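Local coordinates for polyketide Synthase III (Ectocarpus siliculosus, PDB 4B0N), which probably catalyses acyl transfer as a type III polyketide synthase of the chalcone/stilbene synthase family, in a pathway to phlorotannin monomers in brown algae, at residues Met48-Asn52 against Met371-Ser375; Leu157-Thr163 against Leu217-Leu223; Lys214-Met218 against Ala248-Gly254; Ile242-Ala248 against Tyr362-Pro368. All coordinates share one frame; numbering follows the deposited sequence.

Contact 1: Met48-Asn52 against Met371-Ser375; sequences MAIGN and MFVLS
Met371 O, which Met48 SD approaches to 4.1 Å, already accepts the helical hydrogen bond of 2.7 Å from Ser375 N. The rest of the contact is largely apolar, an example of a sheet strand lying on a helix in the layered thiolase-like fold: residues 48-51 of strand 42-51 and the turn 371-375 of helix 369-385 have N-to-C directions 122° apart. At its centre is Ile50 on Phe372. With CG1 of Ile50 lodged between the backbone N and the carbonyl carbon (chi1 55°), CG2 is turned over the middle of the ring, a CH-pi contact 3.8 Å from the Phe372 centroid and almost on the ring normal. Gly51 O meets the same ring at its edge, in plane, 3.5 Å from Phe372 CZ. Tyr362 adds an edge-to-face ring partner. Further along, Met48 bends at chi3 and lays SD 3.6 Å from Ser375 CB, while its CE touches Leu374 CD1 at 3.8 Å. Exchanging Phe372 for an alanine would probably open a gap beneath Ile50 and deprive its CG2 of the ring face it rests on. Joined by dispersion and weak ring contacts, strand and helix depend here on complementary shape rather than on directional bonds.

Contact 2: Leu157-Thr163 against Leu217-Leu223; sequences LVVVSST and LMICVEL
This is a buried pair of parallel strands inside the mixed sheet of the N-terminal half, extended at its C-terminal end by side-chain bonding around Glu222. Leu157 to Val160 run in register with Leu217 to Cys220, and the bonds alternate between the strands: Val158 N to Leu217 O, Ile219 N to Val158 O, Val160 N to Ile219 O and Val221 N to Val160 O. On one face Leu157 CD1 packs against Ile219 CD1 at 3.9 Å; on the other, Cys220 SG lies 3.9 Å from Val160 CB. In this thiolase-like fold the loop after strand 154-161 reaches the ligand pocket, where Thr163 touches the bound arachidonic acid. Just past the end of that strand, Ser162 N binds Glu222 OE2 on its syn lone pair at 2.6 Å. Thr163 OG1 gives a second bond to Glu222 OE2 at 3.0 Å, from the anti side and 23° out of the carboxylate plane. That hydroxyl sits between the backbone N and the carbonyl carbon of its own residue (chi1 54°), which also lets Thr163 OG1 accept from Leu223 N at 2.9 Å, nearly straight (167°). Ser161 OG lies within bonding distance of both Val221 O and Glu222 OE2. Outside the pair, Ser367 OG binds Glu222 OE1, fixing the other oxygen, and Ser162 OG is bonded to Gly193 N.

Contact 3: Lys214-Met218 against Ala248-Gly254; sequences KYALM and AAAVLKG
Tyr215 overlaps the base of Lys253 through its ring atoms CD1 and CE1, with Tyr215 CE1 3.5 Å from Lys253 CB. The two side chains run side by side in the same direction, and the aliphatic part of the lysine, extended beyond CG, leads away from the tyrosine's strand. They stand at one end of an antiparallel strand pair within the five-stranded sheet of the thiolase-like fold, where strand 215-223 is flanked by strand 245-255. Two hydrogen-bonded pairs hold the backbones together. Ala216 and Leu252 exchange bonds, with Leu252 N to Ala216 O at 2.7 Å and the return bond from Ala216 N to Leu252 O at 3.1 Å. Met218 and Ala250 do the same, Met218 N to Ala250 O and Ala250 N to Met218 O, each 2.8 Å. Between these rungs Leu217 and Val251 form a non-hydrogen-bonded pair on the same face as Tyr215. Leu217, with CG anti to its backbone N (chi1 175°), sends CD1 across to Val251 CG2 at 3.8 Å and, more loosely, to the methyl of Ala249. Helix 121-146 packs on this side, through Ala140 and Ile144 against Leu217 and through Val139 and Ala143 against Ala249. The opposite face, carrying Ala216, Met218, Ala250 and Leu252, is met by helix 196-210, where Phe201 touches Met218 and Ala204 touches Leu252. The sheet is thus a layer between helices. At the inner end, Ala249 CA points its hydrogen at Met218 O, with 3.3 Å between the two heavy atoms.

Contact 4: Ile242-Ala248 against Tyr362-Pro368; sequences IFADGCA and YGNMLSP. With ACD (arachidonic acid), chain D.
With CG of Asn364 opposite its backbone N (chi1 -173°) and CG of Phe243 beside its own N (chi1 -67°), amide and ring come to lie side by side. Asn364 ND2 reaches the ring edge, in plane, 3.4 Å from Phe243 CE1, with the amide turned 64° from the ring. The other end of the amide is used locally: Asn364 OD1 accepts Leu366 N at 3.1 Å from above its carbonyl plane, an Asx turn that shapes the loop. The backbones are tied by Asn364 N to Ile242 O and by Ala244 N to Asn364 O, the latter at 3.0 Å. The loop between helices 353-362 and 369-385, from the C-terminal half of this chalcone-synthase-like fold, is thereby stitched to the residues leading into strand 245-255 in the N-terminal half, where the two halves border the arachidonic acid pocket. Phe243 CD2 lies 3.6 Å from C11 of the fatty acid, and Leu366 CD2 is 3.4 Å from its C5. Replacing Phe243 by an alanine would probably remove part of the pocket wall beside C11, giving the chain there more freedom to move and Asn364 ND2 no ring edge to lie against. Towards the strand, Met365 lays its methyl against the backbone, CE sitting 3.8 Å from Gly246 CA. Pro368 CB closes on Ala248 CB at 3.8 Å.

In the fold
From the N terminus, strand 42-51 opens contact 1, which closes only at helix 369-385, so that the other three contacts all fall within its long loop. Contact 2 then closes a shorter loop between strands 154-161 and 215-223. Contact 3 starts on that second strand and closes on strand 245-255. Contact 4 opens on the approach to that strand before contact 3 has closed, so the two cross and share Ala248; contacts 2 and 4 follow in series. Contacts 2 and 3 join three neighbouring strands of the N-terminal sheet, while contacts 1 and 4 fasten it to the C-terminal half, meeting at adjacent strands 42-51 and 245-255, where Gly51 N probably bonds to Cys247 O.

Contact 1: Met48-Asn52 against Met371-Ser375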
loop_
_atom_site.group_PDB
_atom_site.type_symbol
_atom_site.label_atom_id
_atom_site.label_comp_id
_atom_site.label_asym_id
_atom_site.label_seq_id
_atom_site.Cartn_x
_atom_site.Cartn_y
_atom_site.Cartn_z
ATOM N N MET A 48 -9.190 -20.444 -0.088
ATOM C CA MET A 48 -8.770 -19.739 1.116
ATOM C C MET A 48 -7.887 -20.637 1.978
ATOM O O MET A 48 -8.150 -21.833 2.118
ATOM C CB MET A 48 -9.997 -19.263 1.902
ATOM C CG MET A 48 -9.685 -18.471 3.165
ATOM S SD MET A 48 -11.075 -17.475 3.739
ATOM C CE MET A 48 -10.851 -16.005 2.741
ATOM N N ALA A 49 -6.834 -20.053 2.541
ATOM C CA ALA A 49 -5.963 -20.767 3.469
ATOM C C ALA A 49 -5.546 -19.876 4.630
ATOM O O ALA A 49 -5.258 -18.690 4.446
ATOM C CB ALA A 49 -4.739 -21.315 2.748
ATOM N N ILE A 50 -5.538 -20.455 5.825
ATOM C CA ILE A 50 -5.010 -19.786 7.015
ATOM C C ILE A 50 -3.635 -20.354 7.369
ATOM O O ILE A 50 -3.300 -21.478 6.990
ATOM C CB ILE A 50 -5.968 -19.887 8.228
ATOM C CG1 ILE A 50 -6.330 -21.351 8.528
ATOM C CG2 ILE A 50 -7.208 -19.031 7.992
ATOM C CD1 ILE A 50 -6.888 -21.592 9.916
ATOM N N GLY A 51 -2.846 -19.565 8.089
ATOM C CA GLY A 51 -1.494 -19.962 8.458
ATOM C C GLY A 51 -0.984 -19.243 9.688
ATOM O O GLY A 51 -1.440 -18.147 10.020
ATOM N N ASN A 52 -0.030 -19.870 10.363
ATOM C CA ASN A 52 0.545 -19.319 11.582
ATOM C C ASN A 52 2.047 -19.555 11.684
ATOM O O ASN A 52 2.565 -20.515 11.104
ATOM C CB ASN A 52 -0.161 -19.901 12.806
ATOM C CG ASN A 52 -1.532 -19.305 13.012
ATOM O OD1 ASN A 52 -1.690 -18.090 13.026
ATOM N ND2 ASN A 52 -2.532 -20.160 13.165
ATOM N N MET A 371 -10.230 -12.733 8.211
ATOM C CA MET A 371 -10.183 -13.903 7.326
ATOM C C MET A 371 -10.251 -15.208 8.120
ATOM O O MET A 371 -10.768 -16.210 7.632
ATOM C CB MET A 371 -8.902 -13.908 6.487
ATOM C CG MET A 371 -8.406 -12.552 6.011
ATOM S SD MET A 371 -8.602 -12.285 4.241
ATOM C CE MET A 371 -7.307 -13.316 3.559
ATOM N N PHE A 372 -9.702 -15.202 9.331
ATOM C CA PHE A 372 -9.760 -16.370 10.203
ATOM C C PHE A 372 -11.201 -16.650 10.644
ATOM O O PHE A 372 -11.661 -17.791 10.571
ATOM C CB PHE A 372 -8.838 -16.195 11.418
ATOM C CG PHE A 372 -7.404 -16.575 11.162
ATOM C CD1 PHE A 372 -6.574 -15.759 10.400
ATOM C CD2 PHE A 372 -6.875 -17.739 11.703
ATOM C CE1 PHE A 372 -5.251 -16.105 10.169
ATOM C CE2 PHE A 372 -5.551 -18.090 11.480
ATOM C CZ PHE A 372 -4.739 -17.275 10.710
ATOM N N VAL A 373 -11.901 -15.607 11.093
ATOM C CA VAL A 373 -13.316 -15.703 11.462
ATOM C C VAL A 373 -14.130 -16.137 10.247
ATOM O O VAL A 373 -14.927 -17.073 10.321
ATOM C CB VAL A 373 -13.874 -14.358 11.985
ATOM C CG1 VAL A 373 -15.335 -14.498 12.390
ATOM C CG2 VAL A 373 -13.049 -13.841 13.155
ATOM N N LEU A 374 -13.905 -15.449 9.130
ATOM C CA LEU A 374 -14.555 -15.755 7.864
ATOM C C LEU A 374 -14.325 -17.214 7.471
ATOM O O LEU A 374 -15.259 -17.906 7.067
ATOM C CB LEU A 374 -14.041 -14.794 6.784
ATOM C CG LEU A 374 -14.758 -14.548 5.449
ATOM C CD1 LEU A 374 -14.209 -15.467 4.365
ATOM C CD2 LEU A 374 -16.281 -14.630 5.545
ATOM N N SER A 375 -13.086 -17.680 7.620
ATOM C CA SER A 375 -12.728 -19.068 7.317
ATOM C C SER A 375 -13.066 -20.011 8.472
ATOM O O SER A 375 -12.372 -21.009 8.699
ATOM C CB SER A 375 -11.247 -19.189 6.943
ATOM O OG SER A 375 -10.912 -20.526 6.606
#

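Contact 2: Leu157-Thr163 against Leu217-Leu223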
loop_
_atom_site.group_PDB
_atom_site.type_symbol
_atom_site.label_atom_id
_atom_site.label_comp_id
_atom_site.label_asym_id
_atom_site.label_seq_id
_atom_site.Cartn_x
_atom_site.Cartn_y
_atom_site.Cartn_z
ATOM N N LEU A 157 -1.373 -10.085 -7.767
ATOM C CA LEU A 157 -0.923 -10.383 -6.412
ATOM C C LEU A 157 -1.016 -9.140 -5.537
ATOM O O LEU A 157 -0.480 -8.084 -5.877
ATOM C CB LEU A 157 0.507 -10.933 -6.431
ATOM C CG LEU A 157 1.246 -11.221 -5.122
ATOM C CD1 LEU A 157 0.517 -12.255 -4.275
ATOM C CD2 LEU A 157 2.660 -11.686 -5.436
ATOM N N VAL A 158 -1.716 -9.272 -4.418
ATOM C CA VAL A 158 -1.864 -8.176 -3.477
ATOM C C VAL A 158 -1.406 -8.632 -2.100
ATOM O O VAL A 158 -1.986 -9.556 -1.520
ATOM C CB VAL A 158 -3.318 -7.666 -3.416
ATOM C CG1 VAL A 158 -3.464 -6.584 -2.356
ATOM C CG2 VAL A 158 -3.764 -7.142 -4.777
ATOM N N VAL A 159 -0.352 -7.993 -1.593
ATOM C CA VAL A 159 0.152 -8.258 -0.246
ATOM C C VAL A 159 -0.270 -7.121 0.679
ATOM O O VAL A 159 -0.215 -5.950 0.303
ATOM C CB VAL A 159 1.688 -8.437 -0.228
ATOM C CG1 VAL A 159 2.209 -8.606 1.194
ATOM C CG2 VAL A 159 2.101 -9.626 -1.086
ATOM N N VAL A 160 -0.698 -7.483 1.885
ATOM C CA VAL A 160 -1.185 -6.525 2.872
ATOM C C VAL A 160 -0.446 -6.711 4.198
ATOM O O VAL A 160 -0.399 -7.821 4.739
ATOM C CB VAL A 160 -2.707 -6.688 3.093
ATOM C CG1 VAL A 160 -3.167 -5.919 4.322
ATOM C CG2 VAL A 160 -3.482 -6.240 1.863
ATOM N N SER A 161 0.133 -5.625 4.713
ATOM C CA SER A 161 0.799 -5.642 6.017
ATOM C C SER A 161 0.996 -4.246 6.597
ATOM O O SER A 161 1.294 -3.299 5.873
ATOM C CB SER A 161 2.152 -6.356 5.938
ATOM O OG SER A 161 2.625 -6.680 7.235
ATOM N N SER A 162 0.818 -4.139 7.913
ATOM C CA SER A 162 1.129 -2.927 8.667
ATOM C C SER A 162 2.317 -3.177 9.603
ATOM O O SER A 162 2.742 -2.283 10.338
ATOM C CB SER A 162 -0.092 -2.470 9.475
ATOM O OG SER A 162 -1.160 -2.090 8.629
ATOM N N THR A 163 2.845 -4.397 9.570
ATOM C CA THR A 163 3.965 -4.784 10.434
ATOM C C THR A 163 5.252 -5.071 9.649
ATOM O O THR A 163 6.276 -5.439 10.236
ATOM C CB THR A 163 3.612 -6.009 11.306
ATOM O OG1 THR A 163 3.149 -7.080 10.472
ATOM C CG2 THR A 163 2.539 -5.649 12.328
ATOM N N LEU A 217 -4.838 -13.028 -6.283
ATOM C CA LEU A 217 -4.478 -13.580 -4.979
ATOM C C LEU A 217 -4.224 -12.471 -3.957
ATOM O O LEU A 217 -3.315 -11.659 -4.119
ATOM C CB LEU A 217 -3.253 -14.497 -5.115
ATOM C CG LEU A 217 -2.575 -15.119 -3.885
ATOM C CD1 LEU A 217 -3.503 -16.066 -3.133
ATOM C CD2 LEU A 217 -1.301 -15.839 -4.302
ATOM N N MET A 218 -5.041 -12.443 -2.909
ATOM C CA MET A 218 -4.912 -11.448 -1.849
ATOM C C MET A 218 -4.387 -12.113 -0.582
ATOM O O MET A 218 -4.979 -13.073 -0.088
ATOM C CB MET A 218 -6.259 -10.756 -1.594
ATOM C CG MET A 218 -6.181 -9.514 -0.719
ATOM S SD MET A 218 -6.304 -9.863 1.047
ATOM C CE MET A 218 -8.068 -10.120 1.221
ATOM N N ILE A 219 -3.270 -11.603 -0.070
ATOM C CA ILE A 219 -2.611 -12.198 1.094
ATOM C C ILE A 219 -2.392 -11.175 2.199
ATOM O O ILE A 219 -1.742 -10.150 1.992
ATOM C CB ILE A 219 -1.251 -12.840 0.733
ATOM C CG1 ILE A 219 -1.383 -13.728 -0.507
ATOM C CG2 ILE A 219 -0.711 -13.641 1.913
ATOM C CD1 ILE A 219 -0.074 -14.279 -1.029
ATOM N N CYS A 220 -2.943 -11.469 3.371
ATOM C CA CYS A 220 -2.670 -10.692 4.573
ATOM C C CYS A 220 -1.637 -11.403 5.433
ATOM O O CYS A 220 -1.800 -12.571 5.790
ATOM C CB CYS A 220 -3.945 -10.456 5.369
ATOM S SG CYS A 220 -5.092 -9.355 4.521
ATOM N N VAL A 221 -0.565 -10.687 5.744
ATOM C CA VAL A 221 0.496 -11.218 6.578
ATOM C C VAL A 221 0.799 -10.205 7.660
ATOM O O VAL A 221 0.830 -9.000 7.405
ATOM C CB VAL A 221 1.768 -11.550 5.762
ATOM C CG1 VAL A 221 2.320 -10.310 5.066
ATOM C CG2 VAL A 221 2.825 -12.202 6.644
ATOM N N GLU A 222 1.012 -10.702 8.871
ATOM C CA GLU A 222 1.277 -9.836 10.003
ATOM C C GLU A 222 2.164 -10.514 11.031
ATOM O O GLU A 222 1.947 -11.674 11.385
ATOM C CB GLU A 222 -0.037 -9.402 10.640
ATOM C CG GLU A 222 -0.097 -7.916 10.916
ATOM C CD GLU A 222 -0.363 -7.087 9.670
ATOM O OE1 GLU A 222 -1.419 -7.282 9.031
ATOM O OE2 GLU A 222 0.481 -6.230 9.341
ATOM N N LEU A 223 3.173 -9.779 11.492
ATOM C CA LEU A 223 4.086 -10.249 12.530
ATOM C C LEU A 223 4.326 -9.147 13.554
ATOM O O LEU A 223 5.316 -8.416 13.467
ATOM C CB LEU A 223 5.424 -10.692 11.925
ATOM C CG LEU A 223 5.591 -12.080 11.307
ATOM C CD1 LEU A 223 4.977 -12.169 9.919
ATOM C CD2 LEU A 223 7.073 -12.393 11.236
HETATM O O HOH W 1 -2.293 -4.273 7.730
#

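Contact 3: Lys214-Met218 against Ala248-Gly254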
loop_
_atom_site.group_PDB
_atom_site.type_symbol
_atom_site.label_atom_id
_atom_site.label_comp_id
_atom_site.label_asym_id
_atom_site.label_seq_id
_atom_site.Cartn_x
_atom_site.Cartn_y
_atom_site.Cartn_z
ATOM N N LYS A 214 -9.937 -13.969 -15.365
ATOM C CA LYS A 214 -8.655 -13.899 -14.661
ATOM C C LYS A 214 -8.757 -14.137 -13.145
ATOM O O LYS A 214 -9.851 -14.153 -12.580
ATOM C CB LYS A 214 -7.931 -12.584 -14.993
ATOM C CG LYS A 214 -7.759 -12.358 -16.491
ATOM C CD LYS A 214 -6.611 -11.419 -16.819
ATOM C CE LYS A 214 -6.305 -11.452 -18.311
ATOM N NZ LYS A 214 -5.007 -10.798 -18.647
ATOM N N TYR A 215 -7.607 -14.339 -12.502
ATOM C CA TYR A 215 -7.553 -14.724 -11.092
ATOM C C TYR A 215 -6.582 -13.865 -10.279
ATOM O O TYR A 215 -5.457 -13.600 -10.711
ATOM C CB TYR A 215 -7.167 -16.201 -10.963
ATOM C CG TYR A 215 -8.190 -17.167 -11.519
ATOM C CD1 TYR A 215 -9.334 -17.492 -10.791
ATOM C CD2 TYR A 215 -8.009 -17.765 -12.767
ATOM C CE1 TYR A 215 -10.273 -18.380 -11.291
ATOM C CE2 TYR A 215 -8.945 -18.654 -13.278
ATOM C CZ TYR A 215 -10.073 -18.956 -12.533
ATOM O OH TYR A 215 -11.013 -19.834 -13.019
ATOM N N ALA A 216 -7.023 -13.448 -9.093
ATOM C CA ALA A 216 -6.232 -12.588 -8.218
ATOM C C ALA A 216 -6.030 -13.222 -6.846
ATOM O O ALA A 216 -6.937 -13.866 -6.312
ATOM C CB ALA A 216 -6.895 -11.225 -8.080
ATOM N N LEU A 217 -4.838 -13.028 -6.283
ATOM C CA LEU A 217 -4.478 -13.580 -4.979
ATOM C C LEU A 217 -4.224 -12.471 -3.957
ATOM O O LEU A 217 -3.315 -11.659 -4.119
ATOM C CB LEU A 217 -3.253 -14.497 -5.115
ATOM C CG LEU A 217 -2.575 -15.119 -3.885
ATOM C CD1 LEU A 217 -3.503 -16.066 -3.133
ATOM C CD2 LEU A 217 -1.301 -15.839 -4.302
ATOM N N MET A 218 -5.041 -12.443 -2.909
ATOM C CA MET A 218 -4.912 -11.448 -1.849
ATOM C C MET A 218 -4.387 -12.113 -0.582
ATOM O O MET A 218 -4.979 -13.073 -0.088
ATOM C CB MET A 218 -6.259 -10.756 -1.594
ATOM C CG MET A 218 -6.181 -9.514 -0.719
ATOM S SD MET A 218 -6.304 -9.863 1.047
ATOM C CE MET A 218 -8.068 -10.120 1.221
ATOM N N ALA A 248 -3.176 -15.117 6.307
ATOM C CA ALA A 248 -4.325 -15.670 5.601
ATOM C C ALA A 248 -4.343 -15.183 4.162
ATOM O O ALA A 248 -4.017 -14.028 3.887
ATOM C CB ALA A 248 -5.618 -15.295 6.305
ATOM N N ALA A 249 -4.721 -16.071 3.250
ATOM C CA ALA A 249 -4.759 -15.745 1.827
ATOM C C ALA A 249 -6.094 -16.121 1.194
ATOM O O ALA A 249 -6.808 -16.999 1.687
ATOM C CB ALA A 249 -3.608 -16.418 1.097
ATOM N N ALA A 250 -6.423 -15.442 0.099
ATOM C CA ALA A 250 -7.664 -15.687 -0.626
ATOM C C ALA A 250 -7.454 -15.518 -2.123
ATOM O O ALA A 250 -6.858 -14.534 -2.570
ATOM C CB ALA A 250 -8.762 -14.755 -0.134
ATOM N N VAL A 251 -7.931 -16.491 -2.891
ATOM C CA VAL A 251 -7.925 -16.393 -4.343
ATOM C C VAL A 251 -9.307 -15.935 -4.784
ATOM O O VAL A 251 -10.320 -16.396 -4.256
ATOM C CB VAL A 251 -7.562 -17.730 -5.020
ATOM C CG1 VAL A 251 -7.370 -17.535 -6.519
ATOM C CG2 VAL A 251 -6.303 -18.319 -4.402
ATOM N N LEU A 252 -9.342 -15.018 -5.746
ATOM C CA LEU A 252 -10.595 -14.424 -6.175
ATOM C C LEU A 252 -10.845 -14.580 -7.662
ATOM O O LEU A 252 -9.975 -14.292 -8.486
ATOM C CB LEU A 252 -10.654 -12.956 -5.758
ATOM C CG LEU A 252 -11.120 -12.793 -4.311
ATOM C CD1 LEU A 252 -10.165 -11.931 -3.507
ATOM C CD2 LEU A 252 -12.542 -12.257 -4.254
ATOM N N LYS A 253 -12.047 -15.054 -7.981
ATOM C CA LYS A 253 -12.511 -15.205 -9.357
ATOM C C LYS A 253 -13.710 -14.296 -9.632
ATOM O O LYS A 253 -14.393 -13.858 -8.704
ATOM C CB LYS A 253 -12.874 -16.668 -9.649
ATOM C CG LYS A 253 -14.001 -17.228 -8.795
ATOM C CD LYS A 253 -14.395 -18.627 -9.239
ATOM C CE LYS A 253 -15.427 -19.222 -8.294
ATOM N NZ LYS A 253 -15.890 -20.563 -8.746
ATOM N N GLY A 254 -13.944 -14.011 -10.912
ATOM C CA GLY A 254 -15.122 -13.266 -11.354
ATOM C C GLY A 254 -16.053 -14.172 -12.137
ATOM O O GLY A 254 -15.769 -14.528 -13.285
#

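Contact 4: Ile242-Ala248 against Tyr362-Pro368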
loop_
_atom_site.group_PDB
_atom_site.type_symbol
_atom_site.label_atom_id
_atom_site.label_comp_id
_atom_site.label_asym_id
_atom_site.label_seq_id
_atom_site.Cartn_x
_atom_site.Cartn_y
_atom_site.Cartn_z
ATOM N N ILE A 242 -2.325 -8.603 23.710
ATOM C CA ILE A 242 -3.354 -8.866 22.702
ATOM C C ILE A 242 -2.802 -9.223 21.317
ATOM O O ILE A 242 -3.167 -10.259 20.757
ATOM C CB ILE A 242 -4.370 -7.697 22.639
ATOM C CG1 ILE A 242 -5.182 -7.649 23.938
ATOM C CG2 ILE A 242 -5.304 -7.825 21.439
ATOM C CD1 ILE A 242 -5.894 -6.339 24.186
ATOM N N PHE A 243 -1.927 -8.377 20.775
ATOM C CA PHE A 243 -1.426 -8.547 19.406
ATOM C C PHE A 243 -0.602 -9.818 19.214
ATOM O O PHE A 243 0.135 -10.228 20.111
ATOM C CB PHE A 243 -0.619 -7.322 18.951
ATOM C CG PHE A 243 -1.440 -6.068 18.791
ATOM C CD1 PHE A 243 -2.798 -6.130 18.472
ATOM C CD2 PHE A 243 -0.847 -4.821 18.927
ATOM C CE1 PHE A 243 -3.548 -4.973 18.320
ATOM C CE2 PHE A 243 -1.591 -3.660 18.771
ATOM C CZ PHE A 243 -2.943 -3.735 18.468
ATOM N N ALA A 244 -0.734 -10.423 18.032
ATOM C CA ALA A 244 -0.081 -11.696 17.707
ATOM C C ALA A 244 0.309 -11.799 16.228
ATOM O O ALA A 244 0.115 -10.855 15.460
ATOM C CB ALA A 244 -0.985 -12.853 18.095
ATOM N N ASP A 245 0.853 -12.951 15.838
ATOM C CA ASP A 245 1.295 -13.186 14.463
ATOM C C ASP A 245 0.369 -14.142 13.717
ATOM O O ASP A 245 -0.119 -15.119 14.292
ATOM C CB ASP A 245 2.717 -13.749 14.448
ATOM C CG ASP A 245 3.746 -12.783 15.006
ATOM O OD1 ASP A 245 3.377 -11.840 15.738
ATOM O OD2 ASP A 245 4.941 -12.974 14.705
ATOM N N GLY A 246 0.142 -13.861 12.433
ATOM C CA GLY A 246 -0.729 -14.687 11.593
ATOM C C GLY A 246 -0.727 -14.337 10.115
ATOM O O GLY A 246 -0.298 -13.254 9.720
ATOM N N CYS A 247 -1.213 -15.270 9.300
ATOM C CA CYS A 247 -1.320 -15.071 7.857
ATOM C C CYS A 247 -2.533 -15.785 7.259
ATOM O O CYS A 247 -2.875 -16.904 7.649
ATOM C CB CYS A 247 -0.039 -15.526 7.154
ATOM S SG CYS A 247 -0.098 -15.448 5.347
ATOM N N ALA A 248 -3.176 -15.117 6.307
ATOM C CA ALA A 248 -4.325 -15.670 5.601
ATOM C C ALA A 248 -4.343 -15.183 4.162
ATOM O O ALA A 248 -4.017 -14.028 3.887
ATOM C CB ALA A 248 -5.618 -15.295 6.305
ATOM N N TYR A 362 -5.969 -17.419 18.720
ATOM C CA TYR A 362 -4.933 -16.728 17.944
ATOM C C TYR A 362 -4.589 -15.321 18.435
ATOM O O TYR A 362 -3.529 -14.792 18.095
ATOM C CB TYR A 362 -5.346 -16.643 16.470
ATOM C CG TYR A 362 -5.730 -17.957 15.825
ATOM C CD1 TYR A 362 -4.766 -18.919 15.518
ATOM C CD2 TYR A 362 -7.058 -18.229 15.497
ATOM C CE1 TYR A 362 -5.117 -20.122 14.922
ATOM C CE2 TYR A 362 -7.418 -19.426 14.898
ATOM C CZ TYR A 362 -6.446 -20.368 14.611
ATOM O OH TYR A 362 -6.804 -21.558 14.014
ATOM N N GLY A 363 -5.483 -14.713 19.212
ATOM C CA GLY A 363 -5.363 -13.298 19.572
ATOM C C GLY A 363 -5.725 -12.396 18.405
ATOM O O GLY A 363 -6.387 -12.828 17.458
ATOM N N ASN A 364 -5.296 -11.139 18.472
ATOM C CA ASN A 364 -5.509 -10.191 17.378
ATOM C C ASN A 364 -4.303 -10.128 16.435
ATOM O O ASN A 364 -3.265 -9.537 16.757
ATOM C CB ASN A 364 -5.865 -8.801 17.921
ATOM C CG ASN A 364 -6.260 -7.819 16.826
ATOM O OD1 ASN A 364 -6.490 -8.198 15.672
ATOM N ND2 ASN A 364 -6.342 -6.543 17.188
ATOM N N MET A 365 -4.457 -10.740 15.265
ATOM C CA MET A 365 -3.385 -10.818 14.276
ATOM C C MET A 365 -3.417 -9.648 13.299
ATOM O O MET A 365 -2.697 -9.656 12.299
ATOM C CB MET A 365 -3.492 -12.118 13.482
ATOM C CG MET A 365 -3.476 -13.387 14.308
ATOM S SD MET A 365 -4.409 -14.655 13.438
ATOM C CE MET A 365 -3.410 -16.082 13.821
ATOM N N LEU A 366 -4.244 -8.647 13.595
ATOM C CA LEU A 366 -4.449 -7.499 12.707
ATOM C C LEU A 366 -5.250 -7.889 11.453
ATOM O O LEU A 366 -6.390 -8.355 11.567
ATOM C CB LEU A 366 -3.119 -6.818 12.332
ATOM C CG LEU A 366 -2.271 -6.103 13.388
ATOM C CD1 LEU A 366 -1.513 -7.067 14.288
ATOM C CD2 LEU A 366 -1.289 -5.172 12.696
ATOM N N SER A 367 -4.645 -7.715 10.277
ATOM C CA SER A 367 -5.335 -7.884 8.989
ATOM C C SER A 367 -5.995 -9.251 8.761
ATOM O O SER A 367 -7.178 -9.305 8.414
ATOM C CB SER A 367 -4.397 -7.562 7.821
ATOM O OG SER A 367 -3.625 -6.406 8.085
ATOM N N PRO A 368 -5.245 -10.359 8.952
ATOM C CA PRO A 368 -5.832 -11.669 8.652
ATOM C C PRO A 368 -6.945 -12.117 9.609
ATOM O O PRO A 368 -7.703 -13.027 9.273
ATOM C CB PRO A 368 -4.633 -12.621 8.749
ATOM C CG PRO A 368 -3.684 -11.940 9.668
ATOM C CD PRO A 368 -3.834 -10.478 9.371
HETATM C C1 ACD D . -5.242 -1.797 15.757
HETATM C C2 ACD D . -4.351 -1.392 14.603
HETATM C C3 ACD D . -3.137 -2.313 14.540
HETATM C C4 ACD D . -1.898 -1.560 14.074
HETATM C C5 ACD D . -0.655 -2.344 14.417
HETATM C C6 ACD D . 0.551 -1.864 14.125
HETATM C C7 ACD D . 1.778 -2.674 14.468
HETATM C C8 ACD D . 2.214 -2.449 15.894
HETATM C C9 ACD D . 2.888 -3.411 16.524
HETATM C C10 ACD D . 3.348 -3.217 17.950
HETATM C C11 ACD D . 2.697 -4.236 18.851
HETATM C C12 ACD D . 3.435 -4.946 19.699
HETATM C C13 ACD D . 2.767 -5.959 20.599
HETATM C C14 ACD D . 3.488 -7.285 20.542
HETATM C C15 ACD D . 2.944 -8.351 21.126
HETATM C C16 ACD D . 3.640 -9.689 21.090
HETATM C C17 ACD D . 4.518 -9.828 22.328
HETATM C C18 ACD D . 3.948 -10.815 23.341
HETATM C C19 ACD D . 4.147 -10.282 24.754
HETATM C C20 ACD D . 3.834 -11.340 25.788
HETATM O O1 ACD D . -6.474 -1.907 15.561
#